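Local coordinates for protein chitinase (Paenibacillus sp. FPU-7, PDB 5GZT) that probably hydrolyses internal beta-1,4 linkages between N-acetylglucosamine units of chitin and chitodextrins, as a multi-modular enzyme expressed on the bacterial cell surface, at residues Gly531-Ser535 and Trp623-Asp628; Gln276-Val280 and Ile638-Tyr643; Tyr571-Asn575 and Ala708-Arg712; Ile562-Leu567 and Ile597-Thr602. All blocks are in the same frame, centred on the assembly; numbering follows the deposited sequence.

Contact 1 (Gly531-Ser535 and Trp623-Asp628); sequences GAFYS and WEYSQD
Two backbone hydrogen bonds bracket Ala532 in a parallel bridge to Trp623: Trp623 N to Gly531 O (3.2 Å) and Phe533 N to Trp623 O (3.0 Å), with Ala532 CA and Trp623 CA 5.1 Å apart. The Trp623-Glu624 peptide is cis, and a 3-10 turn at Tyr625-Gln627 follows, closed by Gln627 N to Glu624 O (3.1 Å). Glu624 N to Gln627 OE1 (3.0 Å) and Glu624 OE2, which accepts from Ser626 N (2.8 Å) and Ser626 OG (2.6 Å), reinforce it. Phe533 (m) points into the turn, its CA 5.5 Å from Gln627 CA and its O 3.1 Å from Gln627 CB; its CD2 lies 3.3 Å from Glu624 O, and its ring stacks on Tyr622. Farther out, Tyr534 (p) and Trp623 (t) have nearly perpendicular rings, Tyr534 CE1 3.7 Å from Trp623 CD1, while Tyr534 OH bonds Asp485. Strands 527-532 and 619-623 are the last two of the TIM barrel; a tryptophan before a cis peptide ending the eighth recurs in family 18 chitinases, usually flooring the substrate site. Backbone polarity fixes the register, leaving Phe533 and Tyr534 to pack in the buried part, with Trp623 at its partly exposed side.

Contact 2 (Gln276-Val280 and Ile638-Tyr643); sequences QGKIV and IYSRLY
Gly277, with phi 102° and psi 15°, leads into strand 278-280. A CB here would collide with Tyr643 OH and with the preceding carbonyl, so the bare backbone lets Tyr643 OH donate to Gly277 O at 2.6 Å. Lys278 turns its side chain away, and its O packs 4.0 Å from Leu642 CD1. Ile279 (m, t) points at helix 638-642 and makes most of the packing: CD1 lies 3.8 Å from Tyr639 CA, 4.0 Å from Tyr643 CE1 at the ring edge and 4.2 Å from Ile638 CG2, and Ile279 CG1 lies 3.9 Å from Leu642 CD1. Strand and helix axes run nearly antiparallel (166°), 9.9 Å apart, with Gly277 CA 6.2 Å from Leu642 CA and Ile279 CA 7.6 Å from Tyr639 CA. This is TIM-barrel strand-helix layering: the last helix, 633-642, lies outside the first barrel strand, and Ile638 touches Phe620 and Tyr622 of the eighth. Tyr643, past the helix, reaches back: one polar bond accompanies an otherwise apolar interface around the isoleucine.

Contact 3 (Tyr571-Asn575 and Ala708-Arg712); sequences YINKN and AADHR
Two type II beta turns, Tyr571-Lys574 and Ala708-His711, meet with their third residues, Asn573 and Asp710, both at positive phi (60° and 62°). The CA atoms of Lys574 and Asp710 are 4.9 Å apart, those of Ile572 and Arg712 5.4 Å. The best direct bond is Asn573 ND2 to His711 O, 2.9 Å and nearly straight. Asn573 O accepts only weakly from Asp710 N (3.3 Å), but water 1 bridges the same two atoms, donating to Asn573 O (2.9 Å) and accepting from Asp710 N (3.0 Å). Water 2 accepts from Asn575 N (2.9 Å) and donates to Asp710 OD1 (2.7 Å). The turns close with Lys574 N to Tyr571 O (3.0 Å) and, weakly, His711 N to Ala708 O (3.4 Å); His711 ND1 reaches Ala709 O at 3.3 Å. Lys574 lays its CE 3.2 Å from Asp710 O, yet its NZ bonds to Val568 and Asn569 carbonyls, and Arg712 salt-bridges Glu633. Ile572 CG2 against Arg712 CB (3.5 Å) adds apolar contact. The hydrated interface joins the first family 18 domain to the immunoglobulin-like domain: one turn links helix 564-570 to strand 578-582, the other joins strand 703-707 to strand 714-723.

Contact 4 (Ile562-Leu567 and Ile597-Thr602); sequences IVYSEL and ISYEDT
Tyr564 (t), from the first turn of its helix, extends its ring to Tyr599-Asp601: CE1 is 3.4 Å from Glu600 O and, edge to edge, 4.1 Å from Tyr599 CD2, while OH sits 4.0 Å from Asp601 CA and bonds outward to Glu633. Tyr599 (p) points back at helix 564-567, where Leu567 (m, t) brings CD1 to 3.7 Å from Tyr599 CB and CD2 to 3.9 Å from Ile597 CG2. Ile562 and Ile597, both m, t and pointing across the gap, touch tip to tip with their CD1 atoms 4.1 Å apart. The nearest CA atoms, Ile562 with Ile597 and Tyr564 with Tyr599, stand 8.4 and 7.7 Å apart, because strand 534-538 runs between 561-563 and 596-598. Small Ser535 on that middle strand lies against Leu567, Ile597 and Tyr599. Side chains of 562-567 make the contact, packing on side chains and, for Tyr564, on the backbone of Glu600 and Asp601; no direct hydrogen bond joins the segments. Both pass from strand toward a helix: Val563 is at the N-cap position of helix 564-570, and Asp601 caps helix 602-614, its OD1 accepting from Ser604 N. An antiparallel sheet with a helix packed on one face, inserted after the seventh barrel strand, matches the alpha+beta insertion domain found in many family 18 chitinases.

Contacts 1, 2 and 4 are largely buried in the first family 18 domain, whereas contact 3 is a partly exposed seam with the next domain. Contacts 1 and 2 hold barrel elements and meet where Phe533 CE1 lies 4.2 Å from Ile638 CD1. Contact 4 builds the insertion that leaves the barrel at contact 1; Phe533 O and Tyr564 N, 2.8 Å apart, join them. Its helix 564-570 runs directly into the turn of contact 3, and Glu633 serves both Arg712 of contact 3 and Tyr564 of contact 4. Chemistry follows place: backbone pairing in contact 1, strand-helix packing in contact 2, apolar and aromatic packing without direct hydrogen bonds in contact 4, hydrated polar links in contact 3.

Contact 1 (Gly531-Ser535 and Trp623-Asp628)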
loop_
_atom_site.group_PDB
_atom_site.type_symbol
_atom_site.label_atom_id
_atom_site.label_comp_id
_atom_site.label_asym_id
_atom_site.label_seq_id
_atom_site.Cartn_x
_atom_site.Cartn_y
_atom_site.Cartn_z
ATOM N N GLY B 531 5.090 8.069 -3.948
ATOM C CA GLY B 531 6.499 8.281 -3.647
ATOM C C GLY B 531 7.338 7.461 -4.620
ATOM O O GLY B 531 6.815 6.574 -5.321
ATOM N N ALA B 532 8.616 7.774 -4.672
ATOM C CA ALA B 532 9.545 7.141 -5.611
ATOM C C ALA B 532 10.782 6.564 -4.947
ATOM O O ALA B 532 11.372 7.218 -4.066
ATOM C CB ALA B 532 9.952 8.152 -6.648
ATOM N N PHE B 533 11.258 5.414 -5.427
ATOM C CA PHE B 533 12.453 4.777 -4.937
ATOM C C PHE B 533 13.561 4.995 -5.915
ATOM O O PHE B 533 14.542 4.168 -6.029
ATOM C CB PHE B 533 12.244 3.291 -4.644
ATOM C CG PHE B 533 11.313 2.978 -3.470
ATOM C CD1 PHE B 533 10.590 3.916 -2.780
ATOM C CD2 PHE B 533 11.197 1.635 -3.061
ATOM C CE1 PHE B 533 9.782 3.580 -1.727
ATOM C CE2 PHE B 533 10.371 1.285 -2.010
ATOM C CZ PHE B 533 9.622 2.248 -1.381
ATOM N N TYR B 534 13.486 6.155 -6.586
ATOM C CA TYR B 534 14.482 6.565 -7.539
ATOM C C TYR B 534 14.571 8.085 -7.564
ATOM O O TYR B 534 13.722 8.793 -6.951
ATOM C CB TYR B 534 14.182 5.949 -8.925
ATOM C CG TYR B 534 12.954 6.587 -9.543
ATOM C CD1 TYR B 534 11.693 6.158 -9.220
ATOM C CD2 TYR B 534 13.073 7.705 -10.354
ATOM C CE1 TYR B 534 10.543 6.841 -9.704
ATOM C CE2 TYR B 534 11.941 8.354 -10.868
ATOM C CZ TYR B 534 10.677 7.909 -10.523
ATOM O OH TYR B 534 9.590 8.590 -11.000
ATOM N N SER B 535 15.647 8.591 -8.139
ATOM C CA SER B 535 15.911 9.984 -8.218
ATOM C C SER B 535 15.758 10.510 -9.662
ATOM O O SER B 535 15.841 9.717 -10.625
ATOM C CB SER B 535 17.345 10.244 -7.827
ATOM O OG SER B 535 18.240 9.523 -8.649
ATOM N N TRP B 623 6.645 3.589 -6.534
ATOM C CA TRP B 623 7.283 3.000 -7.673
ATOM C C TRP B 623 8.780 3.029 -7.418
ATOM O O TRP B 623 9.315 4.134 -7.241
ATOM C CB TRP B 623 7.061 3.877 -8.901
ATOM C CG TRP B 623 7.760 3.315 -10.088
ATOM C CD1 TRP B 623 9.022 3.602 -10.529
ATOM C CD2 TRP B 623 7.239 2.349 -10.971
ATOM N NE1 TRP B 623 9.314 2.863 -11.626
ATOM C CE2 TRP B 623 8.251 2.066 -11.923
ATOM C CE3 TRP B 623 6.033 1.689 -11.066
ATOM C CZ2 TRP B 623 8.084 1.127 -12.933
ATOM C CZ3 TRP B 623 5.867 0.727 -12.101
ATOM C CH2 TRP B 623 6.857 0.495 -13.027
ATOM N N GLU B 624 9.486 1.898 -7.362
ATOM C CA GLU B 624 8.938 0.561 -7.264
ATOM C C GLU B 624 9.821 -0.237 -6.288
ATOM O O GLU B 624 10.978 0.130 -6.018
ATOM C CB GLU B 624 8.767 -0.133 -8.645
ATOM C CG GLU B 624 9.909 -0.036 -9.677
ATOM C CD GLU B 624 10.974 -1.101 -9.505
ATOM O OE1 GLU B 624 11.783 -1.195 -10.396
ATOM O OE2 GLU B 624 11.041 -1.798 -8.469
ATOM N N TYR B 625 9.224 -1.271 -5.719
ATOM C CA TYR B 625 9.764 -1.962 -4.519
ATOM C C TYR B 625 11.209 -2.395 -4.677
ATOM O O TYR B 625 11.957 -2.306 -3.703
ATOM C CB TYR B 625 8.879 -3.128 -4.127
ATOM C CG TYR B 625 9.267 -3.869 -2.857
ATOM C CD1 TYR B 625 8.781 -3.492 -1.637
ATOM C CD2 TYR B 625 10.140 -4.981 -2.900
ATOM C CE1 TYR B 625 9.194 -4.106 -0.466
ATOM C CE2 TYR B 625 10.467 -5.667 -1.737
ATOM C CZ TYR B 625 10.013 -5.222 -0.534
ATOM O OH TYR B 625 10.349 -5.849 0.659
ATOM N N SER B 626 11.596 -2.820 -5.880
ATOM C CA SER B 626 12.954 -3.392 -6.068
ATOM C C SER B 626 14.102 -2.384 -6.030
ATOM O O SER B 626 15.291 -2.762 -6.035
ATOM C CB SER B 626 13.020 -4.189 -7.383
ATOM O OG SER B 626 13.113 -3.386 -8.580
ATOM N N GLN B 627 13.778 -1.083 -6.048
ATOM C CA GLN B 627 14.803 -0.022 -6.039
ATOM C C GLN B 627 15.261 0.379 -4.668
ATOM O O GLN B 627 16.166 1.195 -4.544
ATOM C CB GLN B 627 14.196 1.199 -6.753
ATOM C CG GLN B 627 13.853 0.983 -8.206
ATOM C CD GLN B 627 13.002 2.116 -8.800
ATOM O OE1 GLN B 627 12.200 2.820 -8.118
ATOM N NE2 GLN B 627 13.138 2.284 -10.059
ATOM N N ASP B 628 14.668 -0.211 -3.637
ATOM C CA ASP B 628 14.963 0.143 -2.251
ATOM C C ASP B 628 16.378 -0.363 -1.816
ATOM O O ASP B 628 17.042 -1.081 -2.516
ATOM C CB ASP B 628 13.888 -0.481 -1.403
ATOM C CG ASP B 628 13.660 0.167 -0.110
ATOM O OD1 ASP B 628 14.463 1.028 0.380
ATOM O OD2 ASP B 628 12.611 -0.240 0.443
#

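Contact 2 (Gln276-Val280 and Ile638-Tyr643)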
loop_
_atom_site.group_PDB
_atom_site.type_symbol
_atom_site.label_atom_id
_atom_site.label_comp_id
_atom_site.label_asym_id
_atom_site.label_seq_id
_atom_site.Cartn_x
_atom_site.Cartn_y
_atom_site.Cartn_z
ATOM N N GLN B 276 -8.364 3.765 6.062
ATOM C CA GLN B 276 -7.049 4.337 5.770
ATOM C C GLN B 276 -5.946 3.258 5.941
ATOM O O GLN B 276 -6.162 2.205 6.517
ATOM C CB GLN B 276 -6.755 5.522 6.704
ATOM C CG GLN B 276 -7.572 6.772 6.463
ATOM C CD GLN B 276 -7.221 7.877 7.482
ATOM O OE1 GLN B 276 -6.176 7.831 8.144
ATOM N NE2 GLN B 276 -8.091 8.874 7.608
ATOM N N GLY B 277 -4.748 3.565 5.462
ATOM C CA GLY B 277 -3.583 2.722 5.711
ATOM C C GLY B 277 -3.146 1.803 4.575
ATOM O O GLY B 277 -2.291 0.935 4.763
ATOM N N LYS B 278 -3.615 2.022 3.382
ATOM C CA LYS B 278 -3.140 1.175 2.294
ATOM C C LYS B 278 -1.679 1.524 1.921
ATOM O O LYS B 278 -1.275 2.713 1.921
ATOM C CB LYS B 278 -3.986 1.343 1.042
ATOM C CG LYS B 278 -5.356 0.698 1.075
ATOM C CD LYS B 278 -5.931 0.680 -0.353
ATOM C CE LYS B 278 -6.414 2.019 -0.868
ATOM N NZ LYS B 278 -7.792 2.187 -0.290
ATOM N N ILE B 279 -0.912 0.494 1.591
ATOM C CA ILE B 279 0.446 0.670 1.033
ATOM C C ILE B 279 0.507 -0.114 -0.228
ATOM O O ILE B 279 0.430 -1.317 -0.190
ATOM C CB ILE B 279 1.535 0.259 1.994
ATOM C CG1 ILE B 279 1.461 1.112 3.283
ATOM C CG2 ILE B 279 2.881 0.470 1.299
ATOM C CD1 ILE B 279 2.328 0.567 4.395
ATOM N N VAL B 280 0.485 0.584 -1.352
ATOM C CA VAL B 280 0.539 -0.017 -2.661
ATOM C C VAL B 280 1.997 -0.065 -3.151
ATOM O O VAL B 280 2.574 0.961 -3.455
ATOM C CB VAL B 280 -0.295 0.758 -3.665
ATOM C CG1 VAL B 280 -0.048 0.259 -5.083
ATOM C CG2 VAL B 280 -1.776 0.565 -3.318
ATOM N N ILE B 638 7.968 3.510 5.605
ATOM C CA ILE B 638 6.578 3.757 5.218
ATOM C C ILE B 638 5.571 2.987 6.089
ATOM O O ILE B 638 4.647 3.605 6.694
ATOM C CB ILE B 638 6.384 3.550 3.725
ATOM C CG1 ILE B 638 7.121 4.658 2.973
ATOM C CG2 ILE B 638 4.907 3.684 3.288
ATOM C CD1 ILE B 638 7.277 4.462 1.476
ATOM N N TYR B 639 5.758 1.673 6.216
ATOM C CA TYR B 639 5.000 0.869 7.127
ATOM C C TYR B 639 5.058 1.378 8.562
ATOM O O TYR B 639 3.971 1.505 9.203
ATOM C CB TYR B 639 5.435 -0.628 7.072
ATOM C CG TYR B 639 4.527 -1.490 7.910
ATOM C CD1 TYR B 639 3.320 -1.942 7.432
ATOM C CD2 TYR B 639 4.888 -1.838 9.203
ATOM C CE1 TYR B 639 2.482 -2.701 8.249
ATOM C CE2 TYR B 639 4.084 -2.597 10.006
ATOM C CZ TYR B 639 2.875 -3.000 9.543
ATOM O OH TYR B 639 2.075 -3.735 10.394
ATOM N N SER B 640 6.245 1.679 9.093
ATOM C CA SER B 640 6.328 2.128 10.498
ATOM C C SER B 640 5.512 3.373 10.758
ATOM O O SER B 640 4.967 3.552 11.842
ATOM C CB SER B 640 7.757 2.448 10.959
ATOM O OG SER B 640 8.463 1.277 10.961
ATOM N N ARG B 641 5.536 4.268 9.794
ATOM C CA ARG B 641 4.870 5.564 9.948
ATOM C C ARG B 641 3.392 5.446 9.878
ATOM O O ARG B 641 2.692 6.043 10.701
ATOM C CB ARG B 641 5.350 6.511 8.889
ATOM C CG ARG B 641 6.714 7.012 9.245
ATOM C CD ARG B 641 6.492 8.249 10.127
ATOM N NE ARG B 641 7.708 8.596 10.821
ATOM C CZ ARG B 641 7.812 9.586 11.682
ATOM N NH1 ARG B 641 6.777 10.384 11.922
ATOM N NH2 ARG B 641 8.968 9.776 12.287
ATOM N N LEU B 642 2.885 4.664 8.935
ATOM C CA LEU B 642 1.461 4.548 8.809
ATOM C C LEU B 642 0.854 3.637 9.796
ATOM O O LEU B 642 -0.322 3.734 10.004
ATOM C CB LEU B 642 1.017 4.083 7.432
ATOM C CG LEU B 642 1.096 5.077 6.298
ATOM C CD1 LEU B 642 0.491 4.386 5.093
ATOM C CD2 LEU B 642 0.380 6.387 6.545
ATOM N N TYR B 643 1.630 2.742 10.391
ATOM C CA TYR B 643 1.122 1.854 11.389
ATOM C C TYR B 643 1.551 2.213 12.827
ATOM O O TYR B 643 1.384 1.391 13.730
ATOM C CB TYR B 643 1.410 0.383 10.951
ATOM C CG TYR B 643 0.464 0.032 9.831
ATOM C CD1 TYR B 643 0.712 0.428 8.547
ATOM C CD2 TYR B 643 -0.754 -0.612 10.094
ATOM C CE1 TYR B 643 -0.180 0.188 7.528
ATOM C CE2 TYR B 643 -1.697 -0.879 9.077
ATOM C CZ TYR B 643 -1.422 -0.523 7.790
ATOM O OH TYR B 643 -2.373 -0.726 6.793
#

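Contact 3 (Tyr571-Asn575 and Ala708-Arg712)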
loop_
_atom_site.group_PDB
_atom_site.type_symbol
_atom_site.label_atom_id
_atom_site.label_comp_id
_atom_site.label_asym_id
_atom_site.label_seq_id
_atom_site.Cartn_x
_atom_site.Cartn_y
_atom_site.Cartn_z
ATOM N N TYR B 571 26.420 7.124 -3.721
ATOM C CA TYR B 571 26.239 8.600 -3.830
ATOM C C TYR B 571 25.941 9.343 -2.512
ATOM O O TYR B 571 26.440 10.449 -2.291
ATOM C CB TYR B 571 25.124 8.910 -4.789
ATOM C CG TYR B 571 25.393 8.687 -6.250
ATOM C CD1 TYR B 571 25.329 7.411 -6.783
ATOM C CD2 TYR B 571 25.614 9.741 -7.101
ATOM C CE1 TYR B 571 25.568 7.197 -8.134
ATOM C CE2 TYR B 571 25.851 9.556 -8.492
ATOM C CZ TYR B 571 25.777 8.268 -8.994
ATOM O OH TYR B 571 25.953 8.031 -10.352
ATOM N N ILE B 572 25.040 8.819 -1.695
ATOM C CA ILE B 572 24.536 9.685 -0.579
ATOM C C ILE B 572 25.676 9.836 0.460
ATOM O O ILE B 572 26.074 8.867 1.126
ATOM C CB ILE B 572 23.283 9.136 0.115
ATOM C CG1 ILE B 572 22.133 8.959 -0.839
ATOM C CG2 ILE B 572 22.866 10.106 1.251
ATOM C CD1 ILE B 572 20.959 8.097 -0.310
ATOM N N ASN B 573 26.214 11.036 0.521
ATOM C CA ASN B 573 27.361 11.393 1.321
ATOM C C ASN B 573 28.593 10.572 0.921
ATOM O O ASN B 573 29.430 10.276 1.769
ATOM C CB ASN B 573 27.040 11.328 2.834
ATOM C CG ASN B 573 28.079 12.016 3.695
ATOM O OD1 ASN B 573 28.668 13.021 3.307
ATOM N ND2 ASN B 573 28.329 11.465 4.904
ATOM N N LYS B 574 28.684 10.212 -0.358
ATOM C CA LYS B 574 29.823 9.443 -0.921
ATOM C C LYS B 574 30.314 10.100 -2.222
ATOM O O LYS B 574 29.555 10.809 -2.920
ATOM C CB LYS B 574 29.418 8.009 -1.254
ATOM C CG LYS B 574 29.073 7.210 -0.019
ATOM C CD LYS B 574 28.467 5.893 -0.312
ATOM C CE LYS B 574 28.337 5.128 0.975
ATOM N NZ LYS B 574 27.720 3.832 0.776
ATOM N N ASN B 575 31.583 9.890 -2.541
ATOM C CA ASN B 575 32.142 10.272 -3.811
ATOM C C ASN B 575 31.951 11.740 -4.170
ATOM O O ASN B 575 31.601 12.061 -5.346
ATOM C CB ASN B 575 31.570 9.337 -4.948
ATOM C CG ASN B 575 32.346 9.486 -6.268
ATOM O OD1 ASN B 575 33.536 9.772 -6.211
ATOM N ND2 ASN B 575 31.664 9.385 -7.439
ATOM N N ALA B 708 29.029 10.735 10.228
ATOM C CA ALA B 708 30.115 9.890 9.668
ATOM C C ALA B 708 30.290 10.057 8.161
ATOM O O ALA B 708 29.351 9.906 7.448
ATOM C CB ALA B 708 29.770 8.442 9.945
ATOM N N ALA B 709 31.484 10.343 7.697
ATOM C CA ALA B 709 31.801 10.324 6.275
ATOM C C ALA B 709 31.476 8.988 5.649
ATOM O O ALA B 709 31.622 7.938 6.275
ATOM C CB ALA B 709 33.337 10.655 6.096
ATOM N N ASP B 710 31.066 8.994 4.388
ATOM C CA ASP B 710 30.744 7.789 3.638
ATOM C C ASP B 710 29.596 6.967 4.182
ATOM O O ASP B 710 29.484 5.789 3.871
ATOM C CB ASP B 710 31.966 6.901 3.421
ATOM C CG ASP B 710 32.979 7.583 2.540
ATOM O OD1 ASP B 710 32.607 8.337 1.611
ATOM O OD2 ASP B 710 34.158 7.399 2.765
ATOM N N HIS B 711 28.766 7.572 5.003
ATOM C CA HIS B 711 27.506 6.991 5.411
ATOM C C HIS B 711 26.393 8.022 5.182
ATOM O O HIS B 711 26.572 9.222 5.408
ATOM C CB HIS B 711 27.558 6.635 6.886
ATOM C CG HIS B 711 28.390 5.450 7.164
ATOM N ND1 HIS B 711 29.739 5.509 7.432
ATOM C CD2 HIS B 711 28.068 4.157 7.144
ATOM C CE1 HIS B 711 30.228 4.295 7.552
ATOM N NE2 HIS B 711 29.209 3.457 7.455
ATOM N N ARG B 712 25.219 7.515 4.861
ATOM C CA ARG B 712 24.100 8.384 4.610
ATOM C C ARG B 712 23.465 8.913 5.882
ATOM O O ARG B 712 22.840 10.004 5.859
ATOM C CB ARG B 712 23.014 7.668 3.794
ATOM C CG ARG B 712 22.363 6.446 4.432
ATOM C CD ARG B 712 21.701 5.584 3.367
ATOM N NE ARG B 712 20.910 4.504 3.888
ATOM C CZ ARG B 712 21.461 3.372 4.439
ATOM N NH1 ARG B 712 22.747 3.227 4.521
ATOM N NH2 ARG B 712 20.729 2.368 4.905
HETATM O O HOH W 1 31.319 11.785 3.302
HETATM O O HOH W 2 33.343 8.282 -0.945
#

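Contact 4 (Ile562-Leu567 and Ile597-Thr602)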
loop_
_atom_site.group_PDB
_atom_site.type_symbol
_atom_site.label_atom_id
_atom_site.label_comp_id
_atom_site.label_asym_id
_atom_site.label_seq_id
_atom_site.Cartn_x
_atom_site.Cartn_y
_atom_site.Cartn_z
ATOM N N ILE B 562 18.495 7.655 -11.204
ATOM C CA ILE B 562 19.356 6.701 -10.502
ATOM C C ILE B 562 18.540 6.080 -9.380
ATOM O O ILE B 562 17.971 6.784 -8.577
ATOM C CB ILE B 562 20.590 7.428 -9.924
ATOM C CG1 ILE B 562 21.402 8.063 -11.007
ATOM C CG2 ILE B 562 21.479 6.438 -9.164
ATOM C CD1 ILE B 562 22.492 9.023 -10.551
ATOM N N VAL B 563 18.462 4.756 -9.292
ATOM C CA VAL B 563 17.598 4.069 -8.368
ATOM C C VAL B 563 18.174 4.221 -6.944
ATOM O O VAL B 563 19.393 4.476 -6.749
ATOM C CB VAL B 563 17.373 2.602 -8.763
ATOM C CG1 VAL B 563 16.902 2.486 -10.245
ATOM C CG2 VAL B 563 18.645 1.766 -8.551
ATOM N N TYR B 564 17.291 4.244 -5.950
ATOM C CA TYR B 564 17.724 4.521 -4.560
ATOM C C TYR B 564 18.864 3.580 -4.080
ATOM O O TYR B 564 19.731 4.012 -3.378
ATOM C CB TYR B 564 16.549 4.345 -3.632
ATOM C CG TYR B 564 16.764 4.767 -2.191
ATOM C CD1 TYR B 564 17.014 6.109 -1.852
ATOM C CD2 TYR B 564 16.813 3.811 -1.170
ATOM C CE1 TYR B 564 17.233 6.474 -0.520
ATOM C CE2 TYR B 564 16.989 4.177 0.150
ATOM C CZ TYR B 564 17.187 5.507 0.503
ATOM O OH TYR B 564 17.358 5.893 1.817
ATOM N N SER B 565 18.789 2.284 -4.360
ATOM C CA SER B 565 19.855 1.358 -3.926
ATOM C C SER B 565 21.229 1.787 -4.410
ATOM O O SER B 565 22.198 1.695 -3.666
ATOM C CB SER B 565 19.573 -0.056 -4.408
ATOM O OG SER B 565 19.376 -0.093 -5.821
ATOM N N GLU B 566 21.311 2.308 -5.628
ATOM C CA GLU B 566 22.564 2.772 -6.162
ATOM C C GLU B 566 22.998 4.064 -5.460
ATOM O O GLU B 566 24.184 4.269 -5.198
ATOM C CB GLU B 566 22.437 2.988 -7.664
ATOM C CG GLU B 566 23.576 3.709 -8.347
ATOM C CD GLU B 566 24.898 2.940 -8.319
ATOM O OE1 GLU B 566 24.938 1.680 -8.254
ATOM O OE2 GLU B 566 25.972 3.615 -8.303
ATOM N N LEU B 567 22.035 4.925 -5.121
ATOM C CA LEU B 567 22.361 6.115 -4.355
ATOM C C LEU B 567 22.931 5.754 -2.989
ATOM O O LEU B 567 23.898 6.321 -2.552
ATOM C CB LEU B 567 21.147 7.075 -4.194
ATOM C CG LEU B 567 20.528 7.706 -5.461
ATOM C CD1 LEU B 567 19.266 8.488 -5.057
ATOM C CD2 LEU B 567 21.510 8.580 -6.191
ATOM N N ILE B 597 20.874 15.784 -7.717
ATOM C CA ILE B 597 20.075 14.565 -7.653
ATOM C C ILE B 597 18.953 14.825 -6.684
ATOM O O ILE B 597 19.204 15.061 -5.478
ATOM C CB ILE B 597 20.938 13.379 -7.161
ATOM C CG1 ILE B 597 22.062 13.114 -8.148
ATOM C CG2 ILE B 597 20.085 12.146 -6.984
ATOM C CD1 ILE B 597 23.100 12.034 -7.871
ATOM N N SER B 598 17.720 14.698 -7.157
ATOM C CA SER B 598 16.568 14.837 -6.348
ATOM C C SER B 598 16.066 13.482 -6.052
ATOM O O SER B 598 15.863 12.756 -6.962
ATOM C CB SER B 598 15.448 15.627 -7.073
ATOM O OG SER B 598 14.216 15.426 -6.430
ATOM N N TYR B 599 15.696 13.203 -4.804
ATOM C CA TYR B 599 15.337 11.858 -4.426
ATOM C C TYR B 599 14.406 11.839 -3.200
ATOM O O TYR B 599 13.946 12.901 -2.734
ATOM C CB TYR B 599 16.631 10.976 -4.246
ATOM C CG TYR B 599 17.449 11.207 -2.973
ATOM C CD1 TYR B 599 18.295 12.307 -2.867
ATOM C CD2 TYR B 599 17.475 10.273 -1.923
ATOM C CE1 TYR B 599 19.036 12.574 -1.753
ATOM C CE2 TYR B 599 18.298 10.499 -0.831
ATOM C CZ TYR B 599 19.066 11.661 -0.767
ATOM O OH TYR B 599 19.841 11.932 0.306
ATOM N N GLU B 600 14.069 10.633 -2.787
ATOM C CA GLU B 600 13.133 10.319 -1.745
ATOM C C GLU B 600 13.985 9.428 -0.773
ATOM O O GLU B 600 14.657 8.508 -1.216
ATOM C CB GLU B 600 12.111 9.398 -2.314
ATOM C CG GLU B 600 10.999 9.039 -1.372
ATOM C CD GLU B 600 9.797 10.029 -1.458
ATOM O OE1 GLU B 600 9.867 11.089 -0.831
ATOM O OE2 GLU B 600 8.787 9.735 -2.140
ATOM N N ASP B 601 13.921 9.700 0.529
ATOM C CA ASP B 601 14.728 8.959 1.539
ATOM C C ASP B 601 13.829 8.714 2.746
ATOM O O ASP B 601 12.579 8.819 2.652
ATOM C CB ASP B 601 16.022 9.736 1.847
ATOM C CG ASP B 601 15.838 10.941 2.768
ATOM O OD1 ASP B 601 14.652 11.332 3.030
ATOM O OD2 ASP B 601 16.906 11.574 3.158
ATOM N N THR B 602 14.464 8.386 3.878
ATOM C CA THR B 602 13.790 8.002 5.015
ATOM C C THR B 602 13.009 9.170 5.574
ATOM O O THR B 602 11.904 8.971 6.172
ATOM C CB THR B 602 14.754 7.429 6.043
ATOM O OG1 THR B 602 15.822 8.302 6.229
ATOM C CG2 THR B 602 15.307 6.109 5.579
#